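Local coordinates for protein CurB (Lyngbya majuscula, PDB 5KP7) that is probably an acyl carrier protein, holding acyl intermediates on a covalently attached 4'-phosphopantetheine arm during polyketide assembly, at residues L77-L86 with L95-L103. Sequence-based numbering, arbitrary orientation.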
loop_
_atom_site.group_PDB
_atom_site.type_symbol
_atom_site.label_atom_id
_atom_site.label_comp_id
_atom_site.label_asym_id
_atom_site.label_seq_id
_atom_site.Cartn_x
_atom_site.Cartn_y
_atom_site.Cartn_z
ATOM N N LEU B 77 27.487 12.869 10.406
ATOM C CA LEU B 77 28.278 12.185 11.422
ATOM C C LEU B 77 28.875 10.852 10.966
ATOM O O LEU B 77 29.511 10.170 11.777
ATOM C CB LEU B 77 27.431 11.945 12.685
ATOM C CG LEU B 77 26.833 13.173 13.373
ATOM C CD1 LEU B 77 25.877 12.753 14.485
ATOM C CD2 LEU B 77 27.923 14.089 13.908
ATOM N N SER B 78 28.692 10.480 9.694
ATOM C CA SER B 78 29.103 9.163 9.180
ATOM C C SER B 78 28.650 8.007 10.068
ATOM O O SER B 78 29.404 7.070 10.334
ATOM C CB SER B 78 30.617 9.116 8.976
ATOM O OG SER B 78 31.008 10.123 8.070
ATOM N N LEU B 79 27.403 8.089 10.529
ATOM C CA LEU B 79 26.863 7.096 11.435
ATOM C C LEU B 79 26.068 6.119 10.592
ATOM O O LEU B 79 24.933 6.407 10.197
ATOM C CB LEU B 79 26.004 7.774 12.501
ATOM C CG LEU B 79 25.525 6.882 13.645
ATOM C CD1 LEU B 79 26.688 6.334 14.471
ATOM C CD2 LEU B 79 24.526 7.636 14.517
ATOM N N ASN B 80 26.669 4.968 10.302
ATOM C CA ASN B 80 26.062 3.987 9.408
ATOM C C ASN B 80 25.433 2.814 10.184
ATOM O O ASN B 80 25.930 1.690 10.158
ATOM C CB ASN B 80 27.090 3.502 8.370
ATOM C CG ASN B 80 26.435 2.934 7.113
ATOM O OD1 ASN B 80 25.205 2.901 6.984
ATOM N ND2 ASN B 80 27.260 2.487 6.176
ATOM N N ILE B 81 24.324 3.113 10.854
ATOM C CA ILE B 81 23.593 2.165 11.686
ATOM C C ILE B 81 22.147 2.192 11.210
ATOM O O ILE B 81 21.779 3.058 10.419
ATOM C CB ILE B 81 23.676 2.532 13.196
ATOM C CG1 ILE B 81 22.976 3.872 13.505
ATOM C CG2 ILE B 81 25.136 2.560 13.647
ATOM C CD1 ILE B 81 22.938 4.237 14.971
ATOM N N PRO B 82 21.308 1.251 11.692
ATOM C CA PRO B 82 19.908 1.302 11.255
ATOM C C PRO B 82 19.234 2.604 11.676
ATOM O O PRO B 82 19.430 3.053 12.813
ATOM C CB PRO B 82 19.275 0.113 11.994
ATOM C CG PRO B 82 20.395 -0.842 12.168
ATOM C CD PRO B 82 21.602 0.012 12.437
ATOM N N ARG B 83 18.464 3.200 10.759
ATOM C CA ARG B 83 17.733 4.439 11.025
ATOM C C ARG B 83 16.782 4.354 12.203
ATOM O O ARG B 83 16.573 5.338 12.925
ATOM C CB ARG B 83 16.959 4.883 9.773
ATOM C CG ARG B 83 17.803 5.125 8.548
ATOM C CD ARG B 83 16.976 5.090 7.267
ATOM N NE ARG B 83 17.827 5.203 6.091
ATOM C CZ ARG B 83 18.516 4.213 5.520
ATOM N NH1 ARG B 83 19.247 4.471 4.453
ATOM N NH2 ARG B 83 18.533 2.976 6.002
ATOM N N ILE B 84 16.216 3.174 12.437
ATOM C CA ILE B 84 15.289 3.018 13.551
ATOM C C ILE B 84 15.938 3.242 14.913
ATOM O O ILE B 84 15.233 3.480 15.877
ATOM C CB ILE B 84 14.564 1.643 13.561
ATOM C CG1 ILE B 84 15.545 0.467 13.708
ATOM C CG2 ILE B 84 13.729 1.500 12.307
ATOM C CD1 ILE B 84 14.828 -0.819 14.039
ATOM N N GLU B 85 17.262 3.154 14.990
ATOM C CA GLU B 85 17.954 3.396 16.272
ATOM C C GLU B 85 17.870 4.866 16.716
ATOM O O GLU B 85 18.155 5.182 17.883
ATOM C CB GLU B 85 19.395 2.866 16.225
ATOM C CG GLU B 85 19.406 1.358 16.070
ATOM C CD GLU B 85 20.744 0.689 16.166
ATOM O OE1 GLU B 85 21.730 1.315 16.602
ATOM O OE2 GLU B 85 20.795 -0.513 15.827
ATOM N N LEU B 86 17.466 5.754 15.811
ATOM C CA LEU B 86 17.266 7.169 16.136
ATOM C C LEU B 86 15.810 7.545 16.365
ATOM O O LEU B 86 15.504 8.732 16.508
ATOM C CB LEU B 86 17.876 8.057 15.036
ATOM C CG LEU B 86 19.405 8.061 14.878
ATOM C CD1 LEU B 86 20.105 8.242 16.226
ATOM C CD2 LEU B 86 19.952 6.826 14.189
ATOM N N LEU B 95 16.768 13.828 20.802
ATOM C CA LEU B 95 17.386 13.317 19.561
ATOM C C LEU B 95 18.896 13.447 19.637
ATOM O O LEU B 95 19.622 12.522 19.278
ATOM C CB LEU B 95 16.875 14.055 18.318
ATOM C CG LEU B 95 17.347 13.528 16.963
ATOM C CD1 LEU B 95 17.041 12.032 16.816
ATOM C CD2 LEU B 95 16.681 14.322 15.851
ATOM N N ALA B 96 19.350 14.603 20.099
ATOM C CA ALA B 96 20.780 14.841 20.342
ATOM C C ALA B 96 21.396 13.775 21.247
ATOM O O ALA B 96 22.496 13.298 20.967
ATOM C CB ALA B 96 21.000 16.226 20.937
ATOM N N ASP B 97 20.679 13.411 22.319
ATOM C CA ASP B 97 21.130 12.367 23.275
ATOM C C ASP B 97 21.278 11.014 22.603
ATOM O O ASP B 97 22.221 10.280 22.888
ATOM C CB ASP B 97 20.143 12.160 24.433
ATOM C CG ASP B 97 19.972 13.376 25.304
ATOM O OD1 ASP B 97 20.936 14.142 25.497
ATOM O OD2 ASP B 97 18.855 13.541 25.830
ATOM N N LEU B 98 20.313 10.679 21.745
ATOM C CA LEU B 98 20.345 9.412 21.003
ATOM C C LEU B 98 21.576 9.327 20.131
ATOM O O LEU B 98 22.288 8.336 20.173
ATOM C CB LEU B 98 19.089 9.214 20.140
ATOM C CG LEU B 98 17.938 8.514 20.846
ATOM C CD1 LEU B 98 16.708 8.543 19.939
ATOM C CD2 LEU B 98 18.316 7.081 21.226
ATOM N N PHE B 99 21.823 10.374 19.345
ATOM C CA PHE B 99 23.012 10.415 18.480
ATOM C C PHE B 99 24.312 10.325 19.281
ATOM O O PHE B 99 25.197 9.544 18.934
ATOM C CB PHE B 99 23.017 11.675 17.626
ATOM C CG PHE B 99 22.204 11.562 16.357
ATOM C CD1 PHE B 99 22.684 10.832 15.283
ATOM C CD2 PHE B 99 20.987 12.225 16.222
ATOM C CE1 PHE B 99 21.947 10.729 14.104
ATOM C CE2 PHE B 99 20.251 12.138 15.044
ATOM C CZ PHE B 99 20.738 11.393 13.976
ATOM N N ALA B 100 24.399 11.105 20.356
ATOM C CA ALA B 100 25.594 11.110 21.225
ATOM C C ALA B 100 25.933 9.721 21.765
ATOM O O ALA B 100 27.100 9.334 21.785
ATOM C CB ALA B 100 25.415 12.096 22.372
ATOM N N ALA B 101 24.910 8.972 22.176
ATOM C CA ALA B 101 25.098 7.606 22.684
ATOM C C ALA B 101 25.647 6.610 21.645
ATOM O O ALA B 101 26.275 5.629 22.028
ATOM C CB ALA B 101 23.796 7.082 23.274
ATOM N N LYS B 102 25.405 6.853 20.353
ATOM C CA LYS B 102 25.864 5.954 19.279
ATOM C C LYS B 102 27.309 6.187 18.856
ATOM O O LYS B 102 27.954 5.260 18.384
ATOM C CB LYS B 102 24.937 6.045 18.056
ATOM C CG LYS B 102 23.479 5.727 18.349
ATOM C CD LYS B 102 23.271 4.319 18.892
ATOM C CE LYS B 102 21.795 4.042 19.145
ATOM N NZ LYS B 102 21.534 2.584 19.309
ATOM N N LEU B 103 27.787 7.427 18.976
ATOM C CA LEU B 103 29.228 7.748 18.971
ATOM C C LEU B 103 29.415 9.237 19.251
ATOM O O LEU B 103 28.808 10.078 18.586
ATOM C CB LEU B 103 29.929 7.375 17.640
ATOM C CG LEU B 103 31.455 7.119 17.627
ATOM C CD1 LEU B 103 32.259 8.395 17.393
ATOM C CD2 LEU B 103 31.955 6.396 18.876
#
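Leu86 and Phe99 centre a mainly apolar contact, closed at one end by a salt bridge, in which the loop after helix 63-76 folds back against helix 92-102 of this carrier-protein helical bundle. The evidence for a CH-pi contact is direct: Leu86 CD1 stands 3.7 Å from the centroid of the Phe99 ring. It lies only 8° off the ring normal. With CG anti to its carbonyl carbon (chi1 -67°), Leu86 turns that branch point toward the ring, and the second torsion then sets CD1 over the middle of it. At Phe99 CD1, Leu77 CD1 and Leu79 CD2 arrive obliquely, each at 3.8 Å. The ring also packs on Val30 of helix 27-41 and on Val73 and Met74 of helix 63-76, which places it at a junction of three helices. Shortening this side chain to an alanine removes the ring, which would probably leave the Leu86 methyl without its aromatic face and open a gap beside Leu77 and Leu79.

Beyond the ring, the methyl groups of Leu98 lie against the backbone of the 83-86 3-10 turn, with Leu98 CD1 3.6 Å from Leu86 O. Lys102 extends the apolar surface before becoming polar: its CB meets Leu79 CD2, and its CG lies 3.7 Å from Ile81 CD1. A bend at chi2 carries the chain over toward Glu85, where Lys102 NZ donates to Glu85 OE1 at 3.0 Å. The ammonium nitrogen reaches OE1 well off the carboxylate plane, by 48°. Next to this contact, Arg83 is salt-bridged through its NH1 and NH2 to acid on the chain of another protein. The chemistry thus implies a loop held chiefly by hydrophobic burial around one aromatic ring, with a single ion pair tying Glu85 of the 3-10 turn to Lys102.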